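Local atomic coordinates of acyl-coenzyme A oxidase 3 (Yarrowia lipolytica, PDB entry 5YS9), a protein that oxidises acyl-CoA substrates of various chain lengths to trans-2-enoyl-CoA with its FAD cofactor, passing electrons to oxygen to form hydrogen peroxide in peroxisomal beta-oxidation. Residues A[302-316]-A[405-419]. Numbering follows the deposited sequence.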
ATOM      1  N   LEU A 302      23.921  15.570  -3.845  1.00 65.29           N
ATOM      2  CA  LEU A 302      23.502  14.210  -3.542  1.00 69.66           C
ATOM      3  C   LEU A 302      22.895  14.049  -2.168  1.00 62.50           C
ATOM      4  O   LEU A 302      21.901  13.370  -2.005  1.00 66.37           O
ATOM      5  CB  LEU A 302      24.660  13.249  -3.697  1.00 76.48           C
ATOM      6  CG  LEU A 302      24.850  12.801  -5.133  1.00 88.45           C
ATOM      7  CD1 LEU A 302      26.299  12.430  -5.342  1.00102.35           C
ATOM      8  CD2 LEU A 302      23.940  11.626  -5.435  1.00 84.72           C
ATOM      9  N   ILE A 303      23.499  14.681  -1.178  1.00 54.86           N
ATOM     10  CA  ILE A 303      22.934  14.683   0.150  1.00 52.53           C
ATOM     11  C   ILE A 303      21.664  15.506   0.135  1.00 51.11           C
ATOM     12  O   ILE A 303      20.678  15.139   0.745  1.00 47.83           O
ATOM     13  CB  ILE A 303      23.927  15.220   1.184  1.00 58.60           C
ATOM     14  CG1 ILE A 303      25.037  14.207   1.409  1.00 70.79           C
ATOM     15  CG2 ILE A 303      23.248  15.492   2.507  1.00 59.10           C
ATOM     16  CD1 ILE A 303      26.266  14.772   2.084  1.00 71.80           C
ATOM     17  N   GLY A 304      21.707  16.615  -0.583  1.00 43.67           N
ATOM     18  CA  GLY A 304      20.602  17.539  -0.642  1.00 44.51           C
ATOM     19  C   GLY A 304      19.366  16.909  -1.231  1.00 44.31           C
ATOM     20  O   GLY A 304      18.277  17.176  -0.792  1.00 47.56           O
ATOM     21  N   GLY A 305      19.546  16.081  -2.244  1.00 42.34           N
ATOM     22  CA  GLY A 305      18.451  15.380  -2.868  1.00 43.04           C
ATOM     23  C   GLY A 305      17.815  14.403  -1.922  1.00 44.75           C
ATOM     24  O   GLY A 305      16.611  14.274  -1.876  1.00 56.05           O
ATOM     25  N   ARG A 306      18.636  13.706  -1.162  1.00 40.18           N
ATOM     26  CA  ARG A 306      18.104  12.800  -0.154  1.00 39.69           C
ATOM     27  C   ARG A 306      17.455  13.486   1.060  1.00 38.25           C
ATOM     28  O   ARG A 306      16.444  13.004   1.564  1.00 36.71           O
ATOM     29  CB  ARG A 306      19.188  11.825   0.280  1.00 37.13           C
ATOM     30  CG  ARG A 306      19.459  10.867  -0.837  1.00 39.53           C
ATOM     31  CD  ARG A 306      20.615   9.969  -0.546  1.00 42.48           C
ATOM     32  NE  ARG A 306      20.967   9.104  -1.661  1.00 40.45           N
ATOM     33  CZ  ARG A 306      22.059   8.355  -1.669  1.00 45.92           C
ATOM     34  NH1 ARG A 306      22.880   8.372  -0.622  1.00 53.56           N
ATOM     35  NH2 ARG A 306      22.356   7.592  -2.721  1.00 46.50           N
ATOM     36  N   VAL A 307      18.023  14.594   1.522  1.00 38.04           N
ATOM     37  CA  VAL A 307      17.467  15.323   2.665  1.00 37.70           C
ATOM     38  C   VAL A 307      16.083  15.863   2.291  1.00 40.42           C
ATOM     39  O   VAL A 307      15.163  15.840   3.132  1.00 40.77           O
ATOM     40  CB  VAL A 307      18.383  16.487   3.133  1.00 38.34           C
ATOM     41  CG1 VAL A 307      17.708  17.325   4.213  1.00 41.39           C
ATOM     42  CG2 VAL A 307      19.732  15.972   3.647  1.00 38.09           C
ATOM     43  N   THR A 308      15.960  16.356   1.049  1.00 39.73           N
ATOM     44  CA  THR A 308      14.686  16.811   0.483  1.00 41.69           C
ATOM     45  C   THR A 308      13.589  15.729   0.536  1.00 40.59           C
ATOM     46  O   THR A 308      12.450  16.014   0.899  1.00 37.43           O
ATOM     47  CB  THR A 308      14.857  17.355  -0.959  1.00 44.40           C
ATOM     48  OG1 THR A 308      15.552  18.598  -0.896  1.00 45.10           O
ATOM     49  CG2 THR A 308      13.498  17.639  -1.658  1.00 47.96           C
ATOM     50  N   MET A 309      13.955  14.497   0.234  1.00 39.24           N
ATOM     51  CA  MET A 309      13.001  13.393   0.215  1.00 42.22           C
ATOM     52  C   MET A 309      12.593  12.912   1.609  1.00 42.78           C
ATOM     53  O   MET A 309      11.449  12.395   1.843  1.00 40.66           O
ATOM     54  CB  MET A 309      13.586  12.247  -0.571  1.00 41.43           C
ATOM     55  CG  MET A 309      13.970  12.664  -1.966  1.00 45.25           C
ATOM     56  SD  MET A 309      14.095  11.242  -3.029  1.00 54.44           S
ATOM     57  CE  MET A 309      12.373  10.967  -3.325  1.00 52.61           C
ATOM     58  N   ILE A 310      13.537  13.074   2.524  1.00 41.94           N
ATOM     59  CA  ILE A 310      13.305  12.738   3.913  1.00 42.49           C
ATOM     60  C   ILE A 310      12.309  13.736   4.464  1.00 39.91           C
ATOM     61  O   ILE A 310      11.373  13.317   5.105  1.00 36.69           O
ATOM     62  CB  ILE A 310      14.602  12.744   4.746  1.00 39.14           C
ATOM     63  CG1 ILE A 310      15.525  11.638   4.256  1.00 39.63           C
ATOM     64  CG2 ILE A 310      14.298  12.491   6.216  1.00 39.24           C
ATOM     65  CD1 ILE A 310      16.980  11.950   4.519  1.00 39.31           C
ATOM     66  N   ALA A 311      12.545  15.028   4.201  1.00 38.53           N
ATOM     67  CA  ALA A 311      11.580  16.089   4.474  1.00 39.49           C
ATOM     68  C   ALA A 311      10.205  15.909   3.769  1.00 37.87           C
ATOM     69  O   ALA A 311       9.189  16.072   4.411  1.00 41.34           O
ATOM     70  CB  ALA A 311      12.181  17.452   4.150  1.00 38.47           C
ATOM     71  N   ASP A 312      10.176  15.570   2.481  1.00 35.72           N
ATOM     72  CA  ASP A 312       8.922  15.254   1.769  1.00 34.38           C
ATOM     73  C   ASP A 312       8.125  14.192   2.524  1.00 33.50           C
ATOM     74  O   ASP A 312       6.903  14.247   2.537  1.00 29.74           O
ATOM     75  CB  ASP A 312       9.164  14.717   0.326  1.00 35.47           C
ATOM     76  CG  ASP A 312       9.657  15.783  -0.654  1.00 39.87           C
ATOM     77  OD1 ASP A 312       9.561  16.974  -0.320  1.00 41.71           O
ATOM     78  OD2 ASP A 312      10.165  15.438  -1.772  1.00 46.10           O
ATOM     79  N   SER A 313       8.810  13.198   3.098  1.00 31.35           N
ATOM     80  CA  SER A 313       8.124  12.139   3.819  1.00 30.55           C
ATOM     81  C   SER A 313       7.376  12.749   5.016  1.00 33.92           C
ATOM     82  O   SER A 313       6.221  12.339   5.363  1.00 34.53           O
ATOM     83  CB  SER A 313       9.073  11.016   4.243  1.00 27.04           C
ATOM     84  OG  SER A 313       9.633  10.354   3.112  1.00 25.95           O
ATOM     85  N   PHE A 314       8.014  13.740   5.624  1.00 30.83           N
ATOM     86  CA  PHE A 314       7.370  14.479   6.679  1.00 32.23           C
ATOM     87  C   PHE A 314       6.168  15.261   6.181  1.00 33.57           C
ATOM     88  O   PHE A 314       5.048  15.131   6.707  1.00 36.86           O
ATOM     89  CB  PHE A 314       8.356  15.438   7.365  1.00 32.60           C
ATOM     90  CG  PHE A 314       7.673  16.500   8.162  1.00 31.39           C
ATOM     91  CD1 PHE A 314       7.073  16.180   9.358  1.00 30.05           C
ATOM     92  CD2 PHE A 314       7.563  17.803   7.668  1.00 31.87           C
ATOM     93  CE1 PHE A 314       6.424  17.146  10.108  1.00 32.27           C
ATOM     94  CE2 PHE A 314       6.898  18.784   8.405  1.00 34.05           C
ATOM     95  CZ  PHE A 314       6.336  18.451   9.634  1.00 34.18           C
ATOM     96  N   PHE A 315       6.434  16.101   5.192  1.00 31.65           N
ATOM     97  CA  PHE A 315       5.444  16.959   4.623  1.00 33.36           C
ATOM     98  C   PHE A 315       4.157  16.264   4.172  1.00 35.46           C
ATOM     99  O   PHE A 315       3.087  16.829   4.343  1.00 38.36           O
ATOM    100  CB  PHE A 315       6.051  17.745   3.459  1.00 33.42           C
ATOM    101  CG  PHE A 315       6.895  18.914   3.896  1.00 34.99           C
ATOM    102  CD1 PHE A 315       6.346  19.932   4.691  1.00 35.41           C
ATOM    103  CD2 PHE A 315       8.237  19.007   3.527  1.00 35.97           C
ATOM    104  CE1 PHE A 315       7.117  21.021   5.070  1.00 35.84           C
ATOM    105  CE2 PHE A 315       9.027  20.087   3.921  1.00 35.41           C
ATOM    106  CZ  PHE A 315       8.468  21.092   4.686  1.00 37.86           C
ATOM    107  N   VAL A 316       4.255  15.060   3.602  1.00 35.27           N
ATOM    108  CA  VAL A 316       3.076  14.281   3.237  1.00 32.20           C
ATOM    109  C   VAL A 316       2.465  13.590   4.449  1.00 31.95           C
ATOM    110  O   VAL A 316       1.267  13.628   4.616  1.00 31.68           O
ATOM    111  CB  VAL A 316       3.354  13.266   2.094  1.00 30.40           C
ATOM    112  CG1 VAL A 316       2.117  12.407   1.754  1.00 29.49           C
ATOM    113  CG2 VAL A 316       3.746  14.032   0.865  1.00 31.57           C
ATOM    114  N   PHE A 405      26.725  10.868   3.437  1.00 47.94           N
ATOM    115  CA  PHE A 405      26.121  10.442   2.216  1.00 54.12           C
ATOM    116  C   PHE A 405      25.572   9.032   2.420  1.00 48.13           C
ATOM    117  O   PHE A 405      24.448   8.747   2.060  1.00 45.74           O
ATOM    118  CB  PHE A 405      27.157  10.488   1.097  1.00 70.34           C
ATOM    119  CG  PHE A 405      26.604  10.163  -0.249  1.00 85.12           C
ATOM    120  CD1 PHE A 405      25.466  10.790  -0.712  1.00 94.99           C
ATOM    121  CD2 PHE A 405      27.212   9.220  -1.047  1.00 98.51           C
ATOM    122  CE1 PHE A 405      24.946  10.485  -1.951  1.00 98.77           C
ATOM    123  CE2 PHE A 405      26.703   8.911  -2.288  1.00 92.04           C
ATOM    124  CZ  PHE A 405      25.569   9.545  -2.740  1.00 92.52           C
ATOM    125  N   ALA A 406      26.342   8.170   3.057  1.00 43.77           N
ATOM    126  CA  ALA A 406      25.934   6.785   3.236  1.00 41.45           C
ATOM    127  C   ALA A 406      24.683   6.586   4.081  1.00 41.21           C
ATOM    128  O   ALA A 406      23.821   5.803   3.743  1.00 42.16           O
ATOM    129  CB  ALA A 406      27.084   5.983   3.809  1.00 39.37           C
ATOM    130  N   SER A 407      24.603   7.312   5.181  1.00 42.39           N
ATOM    131  CA  SER A 407      23.482   7.275   6.097  1.00 39.92           C
ATOM    132  C   SER A 407      22.244   7.821   5.429  1.00 39.99           C
ATOM    133  O   SER A 407      21.135   7.508   5.787  1.00 38.00           O
ATOM    134  CB  SER A 407      23.814   8.077   7.333  1.00 40.79           C
ATOM    135  OG  SER A 407      23.991   7.211   8.420  1.00 51.55           O
ATOM    136  N   SER A 408      22.484   8.670   4.454  1.00 41.49           N
ATOM    137  CA  SER A 408      21.464   9.297   3.654  1.00 47.15           C
ATOM    138  C   SER A 408      20.658   8.275   2.904  1.00 42.59           C
ATOM    139  O   SER A 408      19.465   8.410   2.773  1.00 38.20           O
ATOM    140  CB  SER A 408      22.141  10.159   2.616  1.00 47.11           C
ATOM    141  OG  SER A 408      21.818  11.496   2.820  1.00 55.83           O
ATOM    142  N   ALA A 409      21.324   7.260   2.393  1.00 41.37           N
ATOM    143  CA  ALA A 409      20.640   6.271   1.607  1.00 45.76           C
ATOM    144  C   ALA A 409      19.602   5.560   2.438  1.00 45.25           C
ATOM    145  O   ALA A 409      18.487   5.397   1.998  1.00 45.24           O
ATOM    146  CB  ALA A 409      21.626   5.278   1.035  1.00 44.46           C
ATOM    147  N   GLY A 410      19.945   5.184   3.658  1.00 41.93           N
ATOM    148  CA  GLY A 410      18.989   4.478   4.503  1.00 42.07           C
ATOM    149  C   GLY A 410      17.801   5.319   4.924  1.00 42.53           C
ATOM    150  O   GLY A 410      16.660   4.868   4.888  1.00 43.81           O
ATOM    151  N   LEU A 411      18.081   6.551   5.313  1.00 40.21           N
ATOM    152  CA  LEU A 411      17.040   7.482   5.692  1.00 39.64           C
ATOM    153  C   LEU A 411      16.039   7.744   4.553  1.00 38.47           C
ATOM    154  O   LEU A 411      14.838   7.719   4.785  1.00 37.87           O
ATOM    155  CB  LEU A 411      17.657   8.794   6.129  1.00 39.47           C
ATOM    156  CG  LEU A 411      17.817   9.161   7.616  1.00 42.72           C
ATOM    157  CD1 LEU A 411      17.622   8.085   8.621  1.00 40.04           C
ATOM    158  CD2 LEU A 411      19.187   9.796   7.837  1.00 45.38           C
ATOM    159  N   LYS A 412      16.536   8.010   3.352  1.00 33.96           N
ATOM    160  CA  LYS A 412      15.678   8.105   2.175  1.00 34.88           C
ATOM    161  C   LYS A 412      14.811   6.843   2.021  1.00 34.11           C
ATOM    162  O   LYS A 412      13.600   6.959   1.889  1.00 31.17           O
ATOM    163  CB  LYS A 412      16.476   8.345   0.880  1.00 33.09           C
ATOM    164  CG  LYS A 412      15.577   8.584  -0.321  1.00 31.46           C
ATOM    165  CD  LYS A 412      15.230   7.311  -1.080  1.00 30.04           C
ATOM    166  CE  LYS A 412      14.381   7.635  -2.284  1.00 27.73           C
ATOM    167  NZ  LYS A 412      14.068   6.412  -3.063  1.00 29.41           N
ATOM    168  N   ALA A 413      15.438   5.660   2.057  1.00 33.33           N
ATOM    169  CA  ALA A 413      14.719   4.405   1.836  1.00 33.22           C
ATOM    170  C   ALA A 413      13.586   4.244   2.813  1.00 32.72           C
ATOM    171  O   ALA A 413      12.435   4.133   2.398  1.00 30.99           O
ATOM    172  CB  ALA A 413      15.626   3.198   1.905  1.00 31.89           C
ATOM    173  N   PHE A 414      13.922   4.306   4.100  1.00 32.17           N
ATOM    174  CA  PHE A 414      12.960   4.015   5.165  1.00 32.49           C
ATOM    175  C   PHE A 414      11.898   5.077   5.430  1.00 31.36           C
ATOM    176  O   PHE A 414      10.765   4.730   5.783  1.00 30.70           O
ATOM    177  CB  PHE A 414      13.692   3.579   6.455  1.00 32.48           C
ATOM    178  CG  PHE A 414      14.260   2.187   6.340  1.00 33.23           C
ATOM    179  CD1 PHE A 414      13.416   1.088   6.405  1.00 30.55           C
ATOM    180  CD2 PHE A 414      15.622   1.975   6.074  1.00 33.21           C
ATOM    181  CE1 PHE A 414      13.915  -0.204   6.264  1.00 32.60           C
ATOM    182  CE2 PHE A 414      16.139   0.690   5.927  1.00 33.25           C
ATOM    183  CZ  PHE A 414      15.283  -0.407   6.009  1.00 34.00           C
ATOM    184  N   THR A 415      12.250   6.351   5.263  1.00 30.64           N
ATOM    185  CA  THR A 415      11.295   7.412   5.440  1.00 28.66           C
ATOM    186  C   THR A 415      10.321   7.424   4.253  1.00 30.67           C
ATOM    187  O   THR A 415       9.156   7.748   4.401  1.00 27.25           O
ATOM    188  CB  THR A 415      11.927   8.829   5.702  1.00 29.20           C
ATOM    189  OG1 THR A 415      12.726   9.284   4.590  1.00 28.25           O
ATOM    190  CG2 THR A 415      12.737   8.842   6.962  1.00 28.74           C
ATOM    191  N   THR A 416      10.777   7.064   3.064  1.00 32.96           N
ATOM    192  CA  THR A 416       9.828   6.963   1.964  1.00 30.65           C
ATOM    193  C   THR A 416       8.876   5.789   2.164  1.00 31.79           C
ATOM    194  O   THR A 416       7.662   5.993   2.080  1.00 37.69           O
ATOM    195  CB  THR A 416      10.472   7.016   0.573  1.00 28.91           C
ATOM    196  OG1 THR A 416      11.434   5.973   0.391  1.00 31.00           O
ATOM    197  CG2 THR A 416      11.112   8.360   0.405  1.00 29.81           C
ATOM    198  N   TRP A 417       9.397   4.600   2.467  1.00 30.85           N
ATOM    199  CA  TRP A 417       8.528   3.467   2.801  1.00 33.12           C
ATOM    200  C   TRP A 417       7.576   3.746   3.980  1.00 33.28           C
ATOM    201  O   TRP A 417       6.399   3.374   3.941  1.00 38.83           O
ATOM    202  CB  TRP A 417       9.327   2.213   3.141  1.00 33.43           C
ATOM    203  CG  TRP A 417       9.777   1.369   2.012  1.00 34.52           C
ATOM    204  CD1 TRP A 417       9.109   1.093   0.818  1.00 35.24           C
ATOM    205  CD2 TRP A 417      10.982   0.643   1.964  1.00 35.84           C
ATOM    206  NE1 TRP A 417       9.856   0.247   0.047  1.00 32.98           N
ATOM    207  CE2 TRP A 417      11.001  -0.069   0.733  1.00 35.35           C
ATOM    208  CE3 TRP A 417      12.063   0.506   2.846  1.00 36.59           C
ATOM    209  CZ2 TRP A 417      12.064  -0.900   0.370  1.00 35.57           C
ATOM    210  CZ3 TRP A 417      13.122  -0.338   2.475  1.00 36.49           C
ATOM    211  CH2 TRP A 417      13.108  -1.016   1.247  1.00 35.43           C
ATOM    212  N   THR A 418       8.094   4.382   5.018  1.00 31.41           N
ATOM    213  CA  THR A 418       7.299   4.703   6.164  1.00 32.02           C
ATOM    214  C   THR A 418       6.151   5.663   5.811  1.00 31.99           C
ATOM    215  O   THR A 418       5.032   5.432   6.255  1.00 31.23           O
ATOM    216  CB  THR A 418       8.165   5.251   7.310  1.00 32.15           C
ATOM    217  OG1 THR A 418       8.983   4.185   7.805  1.00 32.27           O
ATOM    218  CG2 THR A 418       7.283   5.719   8.463  1.00 32.68           C
ATOM    219  N   CYS A 419       6.423   6.690   4.994  1.00 29.67           N
ATOM    220  CA  CYS A 419       5.392   7.592   4.548  1.00 30.90           C
ATOM    221  C   CYS A 419       4.269   6.816   3.826  1.00 32.89           C
ATOM    222  O   CYS A 419       3.090   7.074   4.058  1.00 30.57           O
ATOM    223  CB  CYS A 419       5.954   8.755   3.673  1.00 31.16           C
ATOM    224  SG  CYS A 419       4.666   9.883   3.006  1.00 30.08           S
TER
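Segments 302-316 and 405-419, parts of helices 300-330 and 391-428, run nearly parallel, their axes 8.6 Å apart at closest approach and inclined by 19°, with the backbones nearest where Ile303 faces Phe405, Ile310 faces Lys412 and Ser313 faces Cys419. Both belong to the Cα1 helical domain of the acyl-CoA oxidase fold, and Arg306 packs between them as a knob into a hole formed by Phe405, Ser408, Ala409 and Lys412. Its chain is extended from CG to NE, which carries the guanidinium across to the other helix, where it lies flat over the Phe405 ring with the planes only 4° apart and Arg306 NH1 3.2 Å from Phe405 CE1, offset toward the rim. Ala409 CB covers the opposite face of the guanidinium. A leucine in place of Arg306 would probably leave the Phe405 ring without its flat cationic partner and open a gap beside Ala409. Leu302 CB and Ile303 CG1 add apolar contacts to that ring. Further along, Met309 lies alongside Lys412, Met309 SD 3.7 Å from Lys412 CE, while the buried ammonium beyond is held by Asn458 and the backbone carbonyls of Gln451, Trp454 and Gly456. Ile310 CD1 meets Leu411 CB at 3.6 Å. Thr415 OG1 sits against Ile310 CG1 and donates back to Leu411 O at 2.6 Å, reaching that carbonyl from the face opposite Thr415 N. Farther toward the C-terminal side of the contact, Cys419 SG rests 3.7 Å from Val316 CB.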